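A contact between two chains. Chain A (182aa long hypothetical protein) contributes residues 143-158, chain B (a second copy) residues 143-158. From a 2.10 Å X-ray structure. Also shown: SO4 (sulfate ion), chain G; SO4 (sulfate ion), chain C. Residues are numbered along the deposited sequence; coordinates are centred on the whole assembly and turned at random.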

# COMPACT_ATOMS: atom_id res chain seq x y z
N TYR A 143 -19.63 1.56 -4.53
CA TYR A 143 -18.94 1.73 -3.24
C TYR A 143 -17.90 0.62 -3.09
O TYR A 143 -18.09 -0.49 -3.58
CB TYR A 143 -19.92 1.60 -2.08
CG TYR A 143 -20.84 2.77 -1.87
CD1 TYR A 143 -20.52 3.77 -0.96
CD2 TYR A 143 -22.04 2.88 -2.57
CE1 TYR A 143 -21.36 4.85 -0.74
CE2 TYR A 143 -22.90 3.96 -2.36
CZ TYR A 143 -22.55 4.94 -1.44
OH TYR A 143 -23.39 6.01 -1.21
N VAL A 144 -16.79 0.92 -2.41
CA VAL A 144 -15.74 -0.07 -2.18
C VAL A 144 -15.20 0.08 -0.77
O VAL A 144 -15.42 1.11 -0.13
CB VAL A 144 -14.54 0.09 -3.15
CG1 VAL A 144 -14.94 -0.29 -4.55
CG2 VAL A 144 -14.02 1.52 -3.09
N VAL A 145 -14.50 -0.94 -0.28
CA VAL A 145 -13.92 -0.89 1.05
C VAL A 145 -12.42 -1.10 0.88
O VAL A 145 -11.99 -1.82 -0.02
CB VAL A 145 -14.49 -1.99 1.99
CG1 VAL A 145 -14.08 -3.38 1.51
CG2 VAL A 145 -14.00 -1.75 3.41
N THR A 146 -11.63 -0.45 1.73
CA THR A 146 -10.19 -0.60 1.67
C THR A 146 -9.66 -0.65 3.08
O THR A 146 -10.27 -0.13 4.01
CB THR A 146 -9.53 0.58 0.93
OG1 THR A 146 -9.69 1.77 1.71
CG2 THR A 146 -10.17 0.78 -0.42
N PHE A 147 -8.49 -1.26 3.23
CA PHE A 147 -7.88 -1.42 4.53
C PHE A 147 -6.55 -0.68 4.61
O PHE A 147 -5.53 -1.17 4.15
CB PHE A 147 -7.68 -2.91 4.75
CG PHE A 147 -8.90 -3.72 4.42
CD1 PHE A 147 -10.04 -3.63 5.21
CD2 PHE A 147 -8.92 -4.54 3.30
CE1 PHE A 147 -11.18 -4.36 4.90
CE2 PHE A 147 -10.06 -5.27 2.98
CZ PHE A 147 -11.19 -5.18 3.78
N PRO A 148 -6.55 0.51 5.22
CA PRO A 148 -5.33 1.31 5.34
C PRO A 148 -4.13 0.65 6.03
O PRO A 148 -2.99 0.97 5.71
CB PRO A 148 -5.81 2.59 6.05
CG PRO A 148 -6.96 2.11 6.86
CD PRO A 148 -7.67 1.15 5.94
N ASN A 149 -4.38 -0.28 6.94
CA ASN A 149 -3.26 -0.93 7.62
C ASN A 149 -2.43 -1.77 6.64
O ASN A 149 -1.42 -2.36 7.01
CB ASN A 149 -3.74 -1.81 8.78
CG ASN A 149 -4.18 -3.19 8.32
OD1 ASN A 149 -5.27 -3.38 7.80
ND2 ASN A 149 -3.30 -4.17 8.51
N LEU A 150 -2.87 -1.83 5.38
CA LEU A 150 -2.16 -2.60 4.38
C LEU A 150 -1.21 -1.73 3.56
O LEU A 150 -0.55 -2.21 2.64
CB LEU A 150 -3.15 -3.33 3.47
CG LEU A 150 -4.01 -4.32 4.26
CD1 LEU A 150 -4.95 -5.05 3.31
CD2 LEU A 150 -3.11 -5.34 4.99
N GLU A 151 -1.15 -0.44 3.90
CA GLU A 151 -0.26 0.48 3.21
C GLU A 151 1.13 -0.13 3.32
O GLU A 151 1.52 -0.60 4.38
CB GLU A 151 -0.29 1.86 3.87
CG GLU A 151 0.56 2.93 3.19
CD GLU A 151 2.02 2.90 3.63
OE1 GLU A 151 2.29 2.60 4.82
OE2 GLU A 151 2.90 3.19 2.80
N ALA A 152 1.87 -0.13 2.21
CA ALA A 152 3.20 -0.73 2.14
C ALA A 152 4.16 -0.49 3.31
O ALA A 152 4.67 -1.45 3.89
CB ALA A 152 3.87 -0.32 0.84
N TYR A 153 4.42 0.77 3.65
CA TYR A 153 5.36 1.03 4.73
C TYR A 153 4.85 0.57 6.08
O TYR A 153 5.58 -0.08 6.83
CB TYR A 153 5.72 2.51 4.79
CG TYR A 153 6.80 2.89 3.81
CD1 TYR A 153 6.48 3.27 2.51
CD2 TYR A 153 8.15 2.82 4.17
CE1 TYR A 153 7.48 3.57 1.58
CE2 TYR A 153 9.15 3.11 3.26
CZ TYR A 153 8.81 3.49 1.96
OH TYR A 153 9.80 3.77 1.05
N SER A 154 3.61 0.90 6.40
CA SER A 154 3.07 0.49 7.68
C SER A 154 3.14 -1.03 7.82
O SER A 154 3.60 -1.54 8.83
CB SER A 154 1.63 0.96 7.82
OG SER A 154 1.18 0.73 9.14
N TYR A 155 2.70 -1.74 6.79
CA TYR A 155 2.72 -3.20 6.79
C TYR A 155 4.13 -3.72 7.06
O TYR A 155 4.33 -4.60 7.90
CB TYR A 155 2.23 -3.73 5.44
CG TYR A 155 1.97 -5.22 5.41
CD1 TYR A 155 0.86 -5.77 6.04
CD2 TYR A 155 2.84 -6.07 4.73
CE1 TYR A 155 0.60 -7.14 5.98
CE2 TYR A 155 2.59 -7.45 4.66
CZ TYR A 155 1.46 -7.97 5.29
OH TYR A 155 1.20 -9.31 5.21
N TYR A 156 5.11 -3.17 6.35
CA TYR A 156 6.50 -3.60 6.52
C TYR A 156 6.99 -3.33 7.95
O TYR A 156 7.50 -4.23 8.63
CB TYR A 156 7.40 -2.85 5.54
CG TYR A 156 8.81 -3.39 5.47
CD1 TYR A 156 9.12 -4.48 4.64
CD2 TYR A 156 9.84 -2.81 6.20
CE1 TYR A 156 10.42 -4.96 4.54
CE2 TYR A 156 11.14 -3.28 6.11
CZ TYR A 156 11.42 -4.36 5.28
OH TYR A 156 12.71 -4.81 5.17
N TYR A 157 6.85 -2.09 8.39
CA TYR A 157 7.29 -1.69 9.71
C TYR A 157 6.63 -2.52 10.82
O TYR A 157 7.30 -2.97 11.75
CB TYR A 157 7.01 -0.21 9.94
CG TYR A 157 7.88 0.76 9.15
CD1 TYR A 157 9.27 0.62 9.14
CD2 TYR A 157 7.32 1.87 8.51
CE1 TYR A 157 10.08 1.57 8.51
CE2 TYR A 157 8.14 2.83 7.88
CZ TYR A 157 9.51 2.67 7.90
OH TYR A 157 10.32 3.63 7.34
N MSE A 158 5.32 -2.71 10.70
CA MSE A 158 4.55 -3.47 11.67
C MSE A 158 5.20 -4.82 11.99
O MSE A 158 5.45 -5.13 13.15
CB MSE A 158 3.13 -3.68 11.13
CG MSE A 158 2.07 -3.86 12.20
SE MSE A 158 1.81 -2.25 13.23
CE MSE A 158 0.37 -1.48 12.19
S SO4 G . 14.14 -6.99 2.77
O1 SO4 G . 15.18 -7.17 3.79
O2 SO4 G . 14.42 -5.77 1.98
O3 SO4 G . 12.84 -6.87 3.43
O4 SO4 G . 14.13 -8.15 1.86
S SO4 C . -4.27 -1.34 -15.07
O1 SO4 C . -2.97 -1.35 -15.77
O2 SO4 C . -4.22 -0.38 -13.97
O3 SO4 C . -4.54 -2.69 -14.54
O4 SO4 C . -5.35 -0.97 -15.99
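Chain B, residues 143-158: YVVTFPNLEAYSYYYM

Chain B repeats the fold of chain A: strand 143-146, a 3-10 segment at 148-150, then a helix from 152. The two stretches pack as a near-symmetric pair. Each strand lies along the other chain's helix and runs nearly antiparallel to it, at 150° and 151°, with the axes 8.4 and 8.5 Å apart at closest approach. The register centres on Glu A151 and Glu B151, whose CA atoms are 3.8 Å apart. Thr A146 faces Ser B154, and Val A144 faces Tyr B157; the reverse pairs match.

Apolar contacts lie at the ends and middle. Val B144 CG1 sits over one face of the Tyr A157 ring, 3.6 Å from Tyr A157 CZ. Val A144 CG1 approaches Tyr B157 CZ at 3.8 Å. Thr B146 CG2 meets the edge of the Tyr A157 ring, 4.0 Å from its CD2. Pro A148 CB touches Pro B148 CB at 3.8 Å.

Polar contacts are mostly indirect. Glu B151 caps its own helix: OE1 accepts from Tyr B153 N (2.7 Å) and OE2 from Ser B154 N (2.9 Å). Thr A146 OG1 lies 2.9 Å from Ser B154 OG. Water bridges join the backbones: one water donates to Leu A150 O (2.9 Å) and accepts from Ala B152 N (2.7 Å), and another links Leu B150 O to Ala A152 N.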

# COMPACT_ATOMS: atom_id res chain seq x y z
N TYR B 143 10.93 6.40 15.70
CA TYR B 143 9.57 6.60 15.22
C TYR B 143 9.60 6.75 13.70
O TYR B 143 10.59 7.21 13.14
CB TYR B 143 8.95 7.88 15.78
CG TYR B 143 8.54 7.83 17.24
CD1 TYR B 143 9.46 8.10 18.25
CD2 TYR B 143 7.24 7.52 17.60
CE1 TYR B 143 9.09 8.05 19.59
CE2 TYR B 143 6.85 7.46 18.94
CZ TYR B 143 7.78 7.73 19.93
OH TYR B 143 7.40 7.66 21.25
N VAL B 144 8.51 6.35 13.05
CA VAL B 144 8.37 6.49 11.60
C VAL B 144 6.99 7.06 11.32
O VAL B 144 6.06 6.91 12.11
CB VAL B 144 8.50 5.13 10.86
CG1 VAL B 144 9.96 4.69 10.82
CG2 VAL B 144 7.64 4.07 11.54
N VAL B 145 6.86 7.73 10.18
CA VAL B 145 5.60 8.33 9.78
C VAL B 145 5.16 7.69 8.47
O VAL B 145 5.94 7.64 7.51
CB VAL B 145 5.75 9.85 9.60
CG1 VAL B 145 4.41 10.48 9.24
CG2 VAL B 145 6.29 10.45 10.88
N THR B 146 3.93 7.20 8.43
CA THR B 146 3.41 6.56 7.23
C THR B 146 2.17 7.31 6.72
O THR B 146 1.58 8.11 7.44
CB THR B 146 3.03 5.10 7.52
OG1 THR B 146 1.92 5.06 8.43
CG2 THR B 146 4.21 4.37 8.17
N PHE B 147 1.80 7.06 5.47
CA PHE B 147 0.65 7.72 4.86
C PHE B 147 -0.39 6.67 4.42
O PHE B 147 -0.27 6.08 3.35
CB PHE B 147 1.12 8.54 3.65
CG PHE B 147 2.32 9.41 3.95
CD1 PHE B 147 2.22 10.51 4.80
CD2 PHE B 147 3.57 9.10 3.41
CE1 PHE B 147 3.34 11.29 5.11
CE2 PHE B 147 4.69 9.87 3.72
CZ PHE B 147 4.57 10.97 4.56
N PRO B 148 -1.42 6.43 5.25
CA PRO B 148 -2.47 5.45 4.94
C PRO B 148 -3.14 5.54 3.56
O PRO B 148 -3.54 4.53 3.00
CB PRO B 148 -3.46 5.61 6.10
CG PRO B 148 -3.19 7.01 6.61
CD PRO B 148 -1.70 7.11 6.53
N ASN B 149 -3.25 6.75 3.03
CA ASN B 149 -3.86 6.97 1.72
C ASN B 149 -3.08 6.31 0.57
O ASN B 149 -3.61 6.14 -0.53
CB ASN B 149 -4.00 8.47 1.44
CG ASN B 149 -5.37 9.00 1.81
OD1 ASN B 149 -5.85 8.82 2.93
ND2 ASN B 149 -6.02 9.67 0.85
N LEU B 150 -1.83 5.96 0.83
CA LEU B 150 -1.00 5.32 -0.18
C LEU B 150 -1.22 3.81 -0.26
O LEU B 150 -0.53 3.11 -1.02
CB LEU B 150 0.48 5.63 0.08
CG LEU B 150 1.12 6.83 -0.65
CD1 LEU B 150 0.10 7.89 -0.97
CD2 LEU B 150 2.26 7.39 0.20
N GLU B 151 -2.19 3.30 0.51
CA GLU B 151 -2.50 1.87 0.48
C GLU B 151 -2.92 1.55 -0.96
O GLU B 151 -3.73 2.27 -1.55
CB GLU B 151 -3.64 1.55 1.46
CG GLU B 151 -4.06 0.08 1.50
CD GLU B 151 -5.09 -0.24 0.44
OE1 GLU B 151 -4.93 -1.26 -0.27
OE2 GLU B 151 -6.07 0.52 0.31
N ALA B 152 -2.34 0.49 -1.52
CA ALA B 152 -2.58 0.08 -2.91
C ALA B 152 -3.98 0.26 -3.48
O ALA B 152 -4.14 0.89 -4.54
CB ALA B 152 -2.14 -1.37 -3.11
N TYR B 153 -4.99 -0.29 -2.82
CA TYR B 153 -6.36 -0.15 -3.32
C TYR B 153 -6.88 1.29 -3.25
O TYR B 153 -7.36 1.82 -4.26
CB TYR B 153 -7.30 -1.09 -2.56
CG TYR B 153 -7.28 -2.48 -3.15
CD1 TYR B 153 -7.98 -2.75 -4.32
CD2 TYR B 153 -6.50 -3.49 -2.60
CE1 TYR B 153 -7.92 -3.98 -4.93
CE2 TYR B 153 -6.42 -4.74 -3.22
CZ TYR B 153 -7.13 -4.98 -4.38
OH TYR B 153 -7.06 -6.19 -5.03
N SER B 154 -6.77 1.91 -2.09
CA SER B 154 -7.21 3.29 -1.91
C SER B 154 -6.61 4.19 -2.99
O SER B 154 -7.33 4.90 -3.69
CB SER B 154 -6.78 3.84 -0.54
OG SER B 154 -7.48 3.23 0.52
N TYR B 155 -5.28 4.16 -3.10
CA TYR B 155 -4.56 4.98 -4.07
C TYR B 155 -5.11 4.75 -5.48
O TYR B 155 -5.41 5.71 -6.21
CB TYR B 155 -3.05 4.66 -4.01
CG TYR B 155 -2.16 5.38 -5.02
CD1 TYR B 155 -1.95 4.86 -6.30
CD2 TYR B 155 -1.52 6.57 -4.69
CE1 TYR B 155 -1.13 5.51 -7.24
CE2 TYR B 155 -0.70 7.24 -5.61
CZ TYR B 155 -0.52 6.70 -6.88
OH TYR B 155 0.25 7.36 -7.81
N TYR B 156 -5.28 3.49 -5.86
CA TYR B 156 -5.79 3.17 -7.18
C TYR B 156 -7.22 3.67 -7.36
O TYR B 156 -7.54 4.33 -8.35
CB TYR B 156 -5.72 1.66 -7.41
CG TYR B 156 -5.98 1.20 -8.83
CD1 TYR B 156 -7.27 0.90 -9.26
CD2 TYR B 156 -4.92 1.02 -9.73
CE1 TYR B 156 -7.51 0.41 -10.55
CE2 TYR B 156 -5.15 0.54 -11.02
CZ TYR B 156 -6.44 0.23 -11.42
OH TYR B 156 -6.67 -0.27 -12.68
N TYR B 157 -8.09 3.38 -6.40
CA TYR B 157 -9.48 3.83 -6.51
C TYR B 157 -9.63 5.35 -6.52
O TYR B 157 -10.44 5.88 -7.26
CB TYR B 157 -10.33 3.28 -5.37
CG TYR B 157 -10.65 1.81 -5.48
CD1 TYR B 157 -11.19 1.28 -6.66
CD2 TYR B 157 -10.46 0.96 -4.40
CE1 TYR B 157 -11.55 -0.06 -6.74
CE2 TYR B 157 -10.82 -0.38 -4.48
CZ TYR B 157 -11.36 -0.88 -5.64
OH TYR B 157 -11.72 -2.20 -5.70
N MSE B 158 -8.87 6.04 -5.68
CA MSE B 158 -8.96 7.48 -5.61
C MSE B 158 -8.55 8.11 -6.94
O MSE B 158 -9.04 9.17 -7.31
CB MSE B 158 -8.12 8.00 -4.45
CG MSE B 158 -8.65 7.51 -3.10
SE MSE B 158 -7.86 8.36 -1.54
CE MSE B 158 -6.35 7.19 -1.28
O HOH W 1 -7.47 -2.51 0.87
O HOH W 2 -1.03 -1.43 -0.15
O HOH W 3 3.59 5.53 3.79
O HOH W 4 -0.04 4.27 6.30
O HOH W 5 1.16 1.32 -0.28